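Local coordinates for ALBA-Domain Protein (Trypanosoma brucei, PDB 7DL8), which probably binds RNA through its Alba domain, at residues 14-19 with 40-45; 47-52 with 86-91; 24-29 with 57-62; 32-37 with 97-102. All blocks are in the same frame, centred on the assembly; numbering follows the deposited sequence.

Interaction 1: 14-19 with 40-45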
# COMPACT_ATOMS: atom_id res chain seq x y z
N VAL A 14 -16.46 -10.84 3.34
CA VAL A 14 -15.12 -10.81 3.93
C VAL A 14 -14.55 -9.41 3.70
O VAL A 14 -14.40 -8.97 2.56
CB VAL A 14 -14.21 -11.88 3.32
CG1 VAL A 14 -12.82 -11.83 3.95
CG2 VAL A 14 -14.83 -13.26 3.49
N ARG A 15 -14.23 -8.73 4.79
CA ARG A 15 -13.68 -7.38 4.74
C ARG A 15 -12.16 -7.48 4.87
O ARG A 15 -11.64 -7.86 5.92
CB ARG A 15 -14.27 -6.50 5.84
CG ARG A 15 -13.46 -5.24 6.15
CD ARG A 15 -13.51 -4.26 5.00
NE ARG A 15 -14.61 -3.31 5.14
CZ ARG A 15 -15.70 -3.31 4.38
NH1 ARG A 15 -16.65 -2.41 4.58
NH2 ARG A 15 -15.84 -4.22 3.43
N VAL A 16 -11.46 -7.15 3.79
CA VAL A 16 -10.00 -7.20 3.79
C VAL A 16 -9.48 -5.93 4.44
O VAL A 16 -9.87 -4.81 4.07
CB VAL A 16 -9.45 -7.36 2.36
CG1 VAL A 16 -7.93 -7.35 2.37
CG2 VAL A 16 -9.97 -8.65 1.75
N GLY A 17 -8.59 -6.09 5.41
CA GLY A 17 -8.12 -4.98 6.20
C GLY A 17 -6.84 -5.33 6.92
O GLY A 17 -6.21 -6.35 6.65
N TYR A 18 -6.47 -4.47 7.87
CA TYR A 18 -5.22 -4.62 8.58
C TYR A 18 -5.34 -5.56 9.76
O TYR A 18 -4.31 -5.99 10.30
CB TYR A 18 -4.75 -3.26 9.10
CG TYR A 18 -5.63 -2.75 10.22
CD1 TYR A 18 -6.91 -2.28 9.97
CD2 TYR A 18 -5.19 -2.78 11.54
CE1 TYR A 18 -7.73 -1.84 10.99
CE2 TYR A 18 -6.01 -2.34 12.57
CZ TYR A 18 -7.27 -1.86 12.29
OH TYR A 18 -8.09 -1.42 13.31
N ARG A 19 -6.56 -5.89 10.19
CA ARG A 19 -6.78 -6.84 11.27
C ARG A 19 -6.50 -8.27 10.85
O ARG A 19 -6.71 -9.19 11.66
CB ARG A 19 -8.22 -6.72 11.77
CG ARG A 19 -8.66 -5.30 12.08
CD ARG A 19 -8.42 -4.95 13.54
NE ARG A 19 -9.65 -5.01 14.32
CZ ARG A 19 -9.69 -5.26 15.62
NH1 ARG A 19 -8.57 -5.47 16.29
NH2 ARG A 19 -10.86 -5.29 16.26
N VAL A 40 -19.19 -15.08 -2.20
CA VAL A 40 -18.52 -14.35 -1.14
C VAL A 40 -18.21 -12.94 -1.64
O VAL A 40 -17.70 -12.78 -2.76
CB VAL A 40 -17.23 -15.06 -0.68
CG1 VAL A 40 -16.45 -14.18 0.28
CG2 VAL A 40 -17.57 -16.39 -0.02
N TYR A 41 -18.51 -11.94 -0.83
CA TYR A 41 -18.26 -10.54 -1.16
C TYR A 41 -16.95 -10.11 -0.53
O TYR A 41 -16.87 -9.93 0.69
CB TYR A 41 -19.42 -9.65 -0.68
CG TYR A 41 -20.71 -9.84 -1.44
CD1 TYR A 41 -21.49 -10.98 -1.25
CD2 TYR A 41 -21.17 -8.88 -2.32
CE1 TYR A 41 -22.68 -11.15 -1.93
CE2 TYR A 41 -22.36 -9.04 -3.01
CZ TYR A 41 -23.11 -10.18 -2.81
OH TYR A 41 -24.30 -10.35 -3.49
N VAL A 42 -15.91 -9.95 -1.35
CA VAL A 42 -14.59 -9.52 -0.89
C VAL A 42 -14.48 -8.02 -1.12
O VAL A 42 -14.51 -7.55 -2.26
CB VAL A 42 -13.47 -10.27 -1.62
CG1 VAL A 42 -12.11 -9.87 -1.07
CG2 VAL A 42 -13.68 -11.78 -1.50
N SER A 43 -14.37 -7.26 -0.03
CA SER A 43 -14.38 -5.80 -0.09
C SER A 43 -13.25 -5.23 0.77
O SER A 43 -12.70 -5.90 1.64
CB SER A 43 -15.73 -5.24 0.37
OG SER A 43 -16.06 -5.71 1.67
N ALA A 44 -12.93 -3.96 0.51
CA ALA A 44 -11.92 -3.25 1.28
C ALA A 44 -12.10 -1.75 1.10
O ALA A 44 -12.76 -1.30 0.16
CB ALA A 44 -10.50 -3.67 0.87
N LEU A 45 -11.50 -0.99 2.01
CA LEU A 45 -11.63 0.46 2.03
C LEU A 45 -10.28 1.13 1.77
O LEU A 45 -9.25 0.67 2.28
CB LEU A 45 -12.16 0.95 3.38
CG LEU A 45 -13.49 0.42 3.90
CD1 LEU A 45 -13.76 1.06 5.25
CD2 LEU A 45 -14.64 0.70 2.94
O HOH W 1 -10.56 -2.10 4.81

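Interaction 2: 47-52 with 86-91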
# COMPACT_ATOMS: atom_id res chain seq x y z
N GLY A 47 -6.85 2.50 1.27
CA GLY A 47 -5.54 1.94 0.99
C GLY A 47 -5.49 0.43 0.98
O GLY A 47 -4.49 -0.13 0.53
N ALA A 48 -6.53 -0.23 1.47
CA ALA A 48 -6.61 -1.69 1.46
C ALA A 48 -7.28 -2.24 0.21
O ALA A 48 -7.41 -3.46 0.08
CB ALA A 48 -7.35 -2.19 2.71
N ILE A 49 -7.71 -1.37 -0.71
CA ILE A 49 -8.38 -1.82 -1.92
C ILE A 49 -7.47 -2.71 -2.75
O ILE A 49 -7.90 -3.72 -3.31
CB ILE A 49 -8.89 -0.61 -2.72
CG1 ILE A 49 -10.14 -0.01 -2.06
CG2 ILE A 49 -9.18 -0.99 -4.17
CD1 ILE A 49 -10.60 1.29 -2.68
N ASN A 50 -6.18 -2.36 -2.83
CA ASN A 50 -5.24 -3.19 -3.58
C ASN A 50 -5.08 -4.55 -2.92
O ASN A 50 -4.97 -5.57 -3.61
CB ASN A 50 -3.89 -2.47 -3.72
CG ASN A 50 -3.12 -2.40 -2.42
OD1 ASN A 50 -3.66 -1.99 -1.39
ND2 ASN A 50 -1.86 -2.80 -2.46
N GLU A 51 -5.05 -4.59 -1.59
CA GLU A 51 -4.91 -5.86 -0.88
C GLU A 51 -6.11 -6.77 -1.12
O GLU A 51 -5.96 -7.99 -1.19
CB GLU A 51 -4.73 -5.60 0.62
CG GLU A 51 -4.42 -6.84 1.45
CD GLU A 51 -4.47 -6.56 2.94
OE1 GLU A 51 -4.44 -5.38 3.33
OE2 GLU A 51 -4.53 -7.53 3.73
N ALA A 52 -7.31 -6.19 -1.26
CA ALA A 52 -8.47 -6.99 -1.63
C ALA A 52 -8.33 -7.58 -3.02
O ALA A 52 -8.83 -8.68 -3.29
CB ALA A 52 -9.75 -6.15 -1.54
N ASP A 86 -13.21 5.54 -0.31
CA ASP A 86 -13.58 4.73 -1.46
C ASP A 86 -13.51 3.25 -1.12
O ASP A 86 -12.75 2.82 -0.25
CB ASP A 86 -12.66 5.04 -2.65
CG ASP A 86 -12.87 6.44 -3.19
OD1 ASP A 86 -14.04 6.85 -3.33
OD2 ASP A 86 -11.87 7.12 -3.46
N LYS A 87 -14.33 2.46 -1.81
CA LYS A 87 -14.53 1.06 -1.49
C LYS A 87 -14.63 0.23 -2.76
O LYS A 87 -15.27 0.64 -3.73
CB LYS A 87 -15.78 0.89 -0.63
CG LYS A 87 -16.33 -0.53 -0.54
CD LYS A 87 -17.59 -0.55 0.30
CE LYS A 87 -18.19 -1.94 0.38
NZ LYS A 87 -19.56 -1.92 0.96
N ILE A 88 -14.01 -0.95 -2.74
CA ILE A 88 -14.14 -1.93 -3.81
C ILE A 88 -14.86 -3.15 -3.25
O ILE A 88 -14.79 -3.43 -2.05
CB ILE A 88 -12.77 -2.32 -4.41
CG1 ILE A 88 -12.95 -2.97 -5.79
CG2 ILE A 88 -12.01 -3.26 -3.48
CD1 ILE A 88 -11.65 -3.23 -6.52
N GLU A 89 -15.59 -3.85 -4.11
CA GLU A 89 -16.33 -5.05 -3.72
C GLU A 89 -16.28 -6.05 -4.86
O GLU A 89 -16.83 -5.79 -5.94
CB GLU A 89 -17.78 -4.72 -3.34
CG GLU A 89 -18.57 -5.92 -2.85
CD GLU A 89 -20.00 -5.57 -2.50
OE1 GLU A 89 -20.82 -5.43 -3.43
OE2 GLU A 89 -20.30 -5.44 -1.29
N ILE A 90 -15.63 -7.19 -4.62
CA ILE A 90 -15.50 -8.25 -5.61
C ILE A 90 -16.36 -9.43 -5.16
O ILE A 90 -16.23 -9.91 -4.03
CB ILE A 90 -14.04 -8.69 -5.79
CG1 ILE A 90 -13.18 -7.49 -6.20
CG2 ILE A 90 -13.93 -9.80 -6.82
CD1 ILE A 90 -11.87 -7.40 -5.45
N VAL A 91 -17.25 -9.88 -6.04
CA VAL A 91 -18.11 -11.03 -5.78
C VAL A 91 -17.49 -12.24 -6.48
O VAL A 91 -17.32 -12.24 -7.70
CB VAL A 91 -19.54 -10.78 -6.28
CG1 VAL A 91 -20.43 -11.97 -5.94
CG2 VAL A 91 -20.10 -9.50 -5.68

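Interaction 3: 24-29 with 57-62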
# COMPACT_ATOMS: atom_id res chain seq x y z
N LEU A 24 -5.20 -15.26 5.36
CA LEU A 24 -6.37 -15.58 6.16
C LEU A 24 -7.66 -15.31 5.40
O LEU A 24 -8.61 -16.10 5.48
CB LEU A 24 -6.33 -14.77 7.46
CG LEU A 24 -7.57 -14.83 8.36
CD1 LEU A 24 -7.86 -16.26 8.79
CD2 LEU A 24 -7.39 -13.93 9.57
N PHE A 25 -7.71 -14.20 4.65
CA PHE A 25 -8.93 -13.89 3.89
C PHE A 25 -9.13 -14.85 2.72
O PHE A 25 -10.27 -15.13 2.35
CB PHE A 25 -8.88 -12.45 3.38
CG PHE A 25 -8.75 -11.42 4.47
CD1 PHE A 25 -9.58 -11.46 5.58
CD2 PHE A 25 -7.80 -10.41 4.37
CE1 PHE A 25 -9.46 -10.51 6.58
CE2 PHE A 25 -7.68 -9.47 5.37
CZ PHE A 25 -8.51 -9.51 6.47
N VAL A 26 -8.04 -15.36 2.14
CA VAL A 26 -8.16 -16.39 1.12
C VAL A 26 -8.74 -17.67 1.72
O VAL A 26 -9.62 -18.30 1.13
CB VAL A 26 -6.79 -16.65 0.45
CG1 VAL A 26 -6.78 -17.98 -0.28
CG2 VAL A 26 -6.44 -15.51 -0.50
N ASP A 27 -8.26 -18.06 2.90
CA ASP A 27 -8.76 -19.26 3.55
C ASP A 27 -10.21 -19.11 3.98
O ASP A 27 -11.02 -20.03 3.81
CB ASP A 27 -7.88 -19.63 4.74
CG ASP A 27 -6.48 -20.04 4.33
OD1 ASP A 27 -6.28 -20.34 3.13
OD2 ASP A 27 -5.59 -20.08 5.20
N ILE A 28 -10.56 -17.95 4.54
CA ILE A 28 -11.94 -17.70 4.95
C ILE A 28 -12.87 -17.79 3.74
O ILE A 28 -13.94 -18.41 3.80
CB ILE A 28 -12.06 -16.34 5.66
CG1 ILE A 28 -11.43 -16.41 7.06
CG2 ILE A 28 -13.52 -15.92 5.76
CD1 ILE A 28 -11.25 -15.06 7.70
N THR A 29 -12.47 -17.16 2.63
CA THR A 29 -13.29 -17.21 1.42
C THR A 29 -13.46 -18.64 0.93
O THR A 29 -14.56 -19.05 0.54
CB THR A 29 -12.67 -16.34 0.33
OG1 THR A 29 -12.44 -15.02 0.84
CG2 THR A 29 -13.58 -16.26 -0.88
N GLU A 57 -6.89 -12.32 -6.64
CA GLU A 57 -5.94 -12.86 -7.61
C GLU A 57 -5.29 -14.14 -7.10
O GLU A 57 -5.01 -15.05 -7.88
CB GLU A 57 -4.88 -11.82 -7.95
CG GLU A 57 -5.36 -10.69 -8.85
CD GLU A 57 -6.07 -11.20 -10.10
OE1 GLU A 57 -5.52 -12.09 -10.78
OE2 GLU A 57 -7.18 -10.71 -10.39
N MET A 58 -5.05 -14.23 -5.79
CA MET A 58 -4.52 -15.47 -5.22
C MET A 58 -5.52 -16.61 -5.38
O MET A 58 -5.14 -17.73 -5.72
CB MET A 58 -4.18 -15.26 -3.75
CG MET A 58 -2.85 -14.57 -3.51
SD MET A 58 -2.42 -14.52 -1.76
CE MET A 58 -2.20 -16.26 -1.42
N LEU A 59 -6.80 -16.33 -5.14
CA LEU A 59 -7.83 -17.35 -5.36
C LEU A 59 -7.92 -17.73 -6.83
O LEU A 59 -8.22 -18.88 -7.16
CB LEU A 59 -9.18 -16.86 -4.85
CG LEU A 59 -9.32 -16.69 -3.33
CD1 LEU A 59 -10.24 -15.52 -3.01
CD2 LEU A 59 -9.83 -17.97 -2.71
N LYS A 60 -7.68 -16.77 -7.73
CA LYS A 60 -7.70 -17.06 -9.16
C LYS A 60 -6.50 -17.89 -9.59
O LYS A 60 -6.62 -18.74 -10.48
CB LYS A 60 -7.78 -15.76 -9.96
CG LYS A 60 -9.18 -15.13 -9.94
CD LYS A 60 -9.19 -13.70 -10.42
CE LYS A 60 -8.89 -13.60 -11.91
NZ LYS A 60 -8.76 -12.18 -12.33
N ASP A 61 -5.33 -17.65 -8.98
CA ASP A 61 -4.15 -18.47 -9.29
C ASP A 61 -4.36 -19.92 -8.87
O ASP A 61 -3.90 -20.84 -9.55
CB ASP A 61 -2.92 -17.92 -8.58
CG ASP A 61 -2.24 -16.80 -9.32
OD1 ASP A 61 -2.63 -16.50 -10.47
OD2 ASP A 61 -1.28 -16.22 -8.76
N GLN A 62 -5.01 -20.14 -7.74
CA GLN A 62 -5.34 -21.48 -7.30
C GLN A 62 -6.53 -22.07 -8.05
O GLN A 62 -6.94 -23.20 -7.76
CB GLN A 62 -5.64 -21.49 -5.79
CG GLN A 62 -4.52 -20.92 -4.93
CD GLN A 62 -4.87 -20.87 -3.44
OE1 GLN A 62 -5.79 -21.55 -2.99
NE2 GLN A 62 -4.15 -20.05 -2.69

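Interaction 4: 32-37 with 97-102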
# COMPACT_ATOMS: atom_id res chain seq x y z
N LEU A 32 -15.81 -20.47 3.37
CA LEU A 32 -17.21 -20.05 3.25
C LEU A 32 -17.86 -20.64 2.00
O LEU A 32 -19.02 -21.06 2.04
CB LEU A 32 -17.30 -18.53 3.23
CG LEU A 32 -17.07 -17.81 4.56
CD1 LEU A 32 -17.01 -16.30 4.35
CD2 LEU A 32 -18.15 -18.16 5.57
N LEU A 33 -17.12 -20.70 0.89
CA LEU A 33 -17.67 -21.30 -0.31
C LEU A 33 -17.88 -22.80 -0.13
O LEU A 33 -18.90 -23.35 -0.57
CB LEU A 33 -16.75 -21.04 -1.50
CG LEU A 33 -16.64 -19.60 -2.01
CD1 LEU A 33 -15.56 -19.48 -3.07
CD2 LEU A 33 -17.98 -19.13 -2.55
N HIS A 34 -16.96 -23.47 0.55
CA HIS A 34 -17.09 -24.91 0.78
C HIS A 34 -18.23 -25.23 1.73
O HIS A 34 -18.83 -26.31 1.64
CB HIS A 34 -15.77 -25.46 1.31
CG HIS A 34 -15.83 -26.90 1.71
ND1 HIS A 34 -16.04 -27.92 0.81
CD2 HIS A 34 -15.71 -27.50 2.92
CE1 HIS A 34 -16.05 -29.08 1.44
NE2 HIS A 34 -15.85 -28.85 2.73
N ASP A 35 -18.55 -24.31 2.64
CA ASP A 35 -19.59 -24.52 3.64
C ASP A 35 -20.93 -23.92 3.22
O ASP A 35 -21.63 -23.32 4.04
CB ASP A 35 -19.15 -23.97 4.99
CG ASP A 35 -20.03 -24.43 6.14
OD1 ASP A 35 -20.75 -25.43 5.97
OD2 ASP A 35 -20.00 -23.79 7.21
N GLY A 36 -21.31 -24.05 1.95
CA GLY A 36 -22.66 -23.76 1.52
C GLY A 36 -22.84 -22.44 0.78
O GLY A 36 -23.74 -22.33 -0.05
N GLU A 37 -22.01 -21.44 1.07
CA GLU A 37 -22.21 -20.12 0.49
C GLU A 37 -22.02 -20.16 -1.02
O GLU A 37 -21.02 -20.68 -1.52
CB GLU A 37 -21.26 -19.10 1.11
CG GLU A 37 -21.39 -18.94 2.62
CD GLU A 37 -22.66 -18.21 3.03
OE1 GLU A 37 -23.34 -17.65 2.14
OE2 GLU A 37 -22.96 -18.19 4.24
N GLY A 97 -14.41 -27.48 -10.60
CA GLY A 97 -13.41 -28.24 -9.88
C GLY A 97 -12.95 -27.62 -8.58
O GLY A 97 -11.86 -27.95 -8.11
N PHE A 98 -13.74 -26.73 -7.99
CA PHE A 98 -13.38 -26.15 -6.70
C PHE A 98 -13.34 -27.21 -5.61
O PHE A 98 -12.37 -27.30 -4.85
CB PHE A 98 -14.37 -25.04 -6.32
CG PHE A 98 -14.19 -24.52 -4.92
CD1 PHE A 98 -13.30 -23.49 -4.65
CD2 PHE A 98 -14.92 -25.05 -3.86
CE1 PHE A 98 -13.14 -23.01 -3.37
CE2 PHE A 98 -14.76 -24.57 -2.57
CZ PHE A 98 -13.87 -23.55 -2.33
N ASP A 99 -14.39 -28.03 -5.51
CA ASP A 99 -14.46 -29.05 -4.48
C ASP A 99 -13.28 -30.02 -4.57
O ASP A 99 -12.71 -30.41 -3.54
CB ASP A 99 -15.78 -29.81 -4.57
CG ASP A 99 -16.98 -28.92 -4.36
OD1 ASP A 99 -16.93 -28.06 -3.45
OD2 ASP A 99 -17.98 -29.07 -5.10
N ALA A 100 -12.90 -30.42 -5.78
CA ALA A 100 -11.79 -31.35 -5.93
C ALA A 100 -10.46 -30.73 -5.53
O ALA A 100 -9.59 -31.43 -5.00
CB ALA A 100 -11.73 -31.86 -7.37
N LYS A 101 -10.28 -29.43 -5.77
CA LYS A 101 -9.03 -28.79 -5.40
C LYS A 101 -9.02 -28.35 -3.94
O LYS A 101 -7.95 -28.29 -3.32
CB LYS A 101 -8.76 -27.58 -6.30
CG LYS A 101 -8.72 -27.91 -7.79
CD LYS A 101 -8.01 -26.81 -8.57
CE LYS A 101 -8.58 -26.69 -9.97
NZ LYS A 101 -9.95 -26.09 -9.97
N TYR A 102 -10.19 -28.03 -3.37
CA TYR A 102 -10.24 -27.72 -1.95
C TYR A 102 -10.09 -28.97 -1.10
O TYR A 102 -9.51 -28.90 -0.01
CB TYR A 102 -11.55 -27.00 -1.61
CG TYR A 102 -11.55 -26.42 -0.21
CD1 TYR A 102 -10.59 -25.50 0.18
CD2 TYR A 102 -12.50 -26.81 0.72
CE1 TYR A 102 -10.58 -24.97 1.46
CE2 TYR A 102 -12.50 -26.29 2.00
CZ TYR A 102 -11.54 -25.37 2.36
OH TYR A 102 -11.54 -24.85 3.64

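Interaction 1: 14-19 with 40-45
Segments 14-19 and 40-45 carry the two parallel strands of a beta-alpha-beta unit, strand 13-16, helix 22-34 and strand 39-45, with which the Alba fold begins. V14 straddles V42. Its N donates to Y41 O at 2.8 Å, with the donor 28° out of the carbonyl plane, above it, and its O accepts S43 N at 3.1 Å, almost in line with the C=O axis. S43 O then takes V16 N at 2.8 Å, again close to the C=O axis, so the middle of the pairing is straighter than its start. The next step is bridged rather than direct: a water donates to V16 O at 2.9 Å and accepts L45 N at 3.2 Å.

V14, V16, V42 and A44 share the sheet face that the two helices of the Alba fold cover, helix 22-34 with F25 and I28, helix 49-61 with A52 and V56. Each valine has CG1 anti to the backbone N. V14 CG2 crosses V40 CG1 obliquely at 3.7 Å, V16 CG2 meets V42 CG1 in the same manner, and V16 CB lies 4.1 Å from the methyl CB of A44.

R15 and S43 take the other face. The R15 chain leaves with CG anti to the backbone N (chi1 162°), then bends at chi2 and chi3, folding back across the neighbouring strand. This brings one guanidinium face against L45 CD2, which lies 4.0 Å from R15 NH1.

Interaction 2: 47-52 with 86-91
Apolar contacts carry the meeting of the first turn of helix 49-61, the second helix of the Alba fold, with strand 84-94 of its sheet. I49 and I88 cross obliquely, branch against branch: I49 CG2 touches I88 CG2 at 3.7 Å, and I49 CG1 comes within 4.0 Å of the same methyl. I88 has CG1 anti to the backbone N (chi1 -161°), which puts CG2 in the crowded position between N and the carbonyl carbon, beneath the helix. A52, one turn after I49, adds its CB to I88 CG2 at 4.2 Å, so that one strand methyl is touched from two helix positions.

Methyl-to-backbone contacts extend this patch along the strand in both directions. I49, extended beyond CG1 (chi2 173°), carries CD1 to D86 O at 3.6 Å. Beyond I88, the CD1 of I90 reaches A52 O at 3.9 Å. I88 and I90 point toward the helix, whereas K87 before them and E89 between them point away, in the usual two-sided pattern of a strand with one face on a helix.

Polar bonding runs within the elements or to other parts of the structure: A52 N donates to A48 O at 3.0 Å, opening the helix, and D86 forms a salt bridge with R74. A fourth subunit packs here too, its I88 on I88 and its N50 on I49.

With no hydrogen bond across it, the contact rests mainly on apolar burial, and the same isoleucine patch serves both the helix-sheet core and the subunit interface.

Interaction 3: 24-29 with 57-62
V26 is the residue most deeply engaged, and its two methyls divide the work. CG1, anti to the backbone N (chi1 162°), slides alongside L59 in the opposite direction and meets L59 CD2 at 3.9 Å; it also faces Q62 NE2 tip to tip at 4.1 Å. CG2 crosses M58 CB at about a right angle, 4.0 Å away.

L59 answers with both of its branches. Its CD2 lies 3.9 Å from V26 O as well as against CG1, and CD1 crosses T29 CG2 obliquely at 4.0 Å. These contacts join the two helices of the Alba fold, 22-34 and 49-61, on one face of the sheet; the short segments cross at -60°, their axes 10.2 Å apart.

T29 keeps its methyl for L59 by turning its hydroxyl back into its own helix, where OG1 donates to F25 O at 2.6 Å, in the carbonyl plane. F25 O is thus gripped twice, since T29 N donates to it too. The amide of Q62 is held at its other end by K30 through OE1. On other sides of helix 49-61, E57 OE2 forms a salt bridge with K60 and a hydrogen bond with T72 of a fourth subunit, and D61 forms a salt bridge with R74 of that subunit.

Interaction 4: 32-37 with 97-102
The imidazole of H34 has Y102 over one face, with CD2 3.4 Å above the ring plane and toward its rim, and D99 OD1 near its plane at the edge. Atom CG of H34 is 3.4 Å from Y102 CE2. The two rings meet obliquely, centroids 4.9 Å apart and planes at 53°. H34 ND1 and D99 OD1 stay 4.4 Å apart, too far for a contact, though the carboxylate would probably favour a protonated imidazole. The F98 ring has Y102 CB over one face and D99 OD1 in its plane at the edge. Both F98 and Y102 have CG anti to the backbone N, one turn apart, and so project from the same side of their helix.

The contact sets the end of helix 22-34, within the Alba fold, against the start of the long C-terminal helix 98-123. L33 CB meets F98 CZ at 3.9 Å, and H34 N lies 4.0 Å from F98 CE2. G97 is the N-cap residue, its O accepting K101 N at 3.2 Å. At its C-terminal end, helix 22-34 closes with E37 N bonded to L32 O at 3.2 Å around G36, whose phi is positive, while D35 and E37 both form salt bridges to R11.

How the interactions relate
Interactions 1 and 2 share the sheet: strand 39-45 lies between strands 13-16 and 84-94, with V42 O 2.6 Å from I90 N, a probable hydrogen bond, and centres about 7 Å apart. Interaction 3 packs the helices over the sheet face that carries V14, V16 and V42. The F25 ring packs on interaction 1, with CE1 3.5 Å from R15 O, and helix 49-61 also serves interaction 2. Both 2 and 3 touch the fourth subunit, so both lie beside the subunit interface. Interaction 4 joins interaction 1 at L33 CD2 and V40 CG2, 3.7 Å apart. Interactions 2 and 4 do not touch, their nearest atoms about 8 Å apart, on opposite sides of the chain's centre.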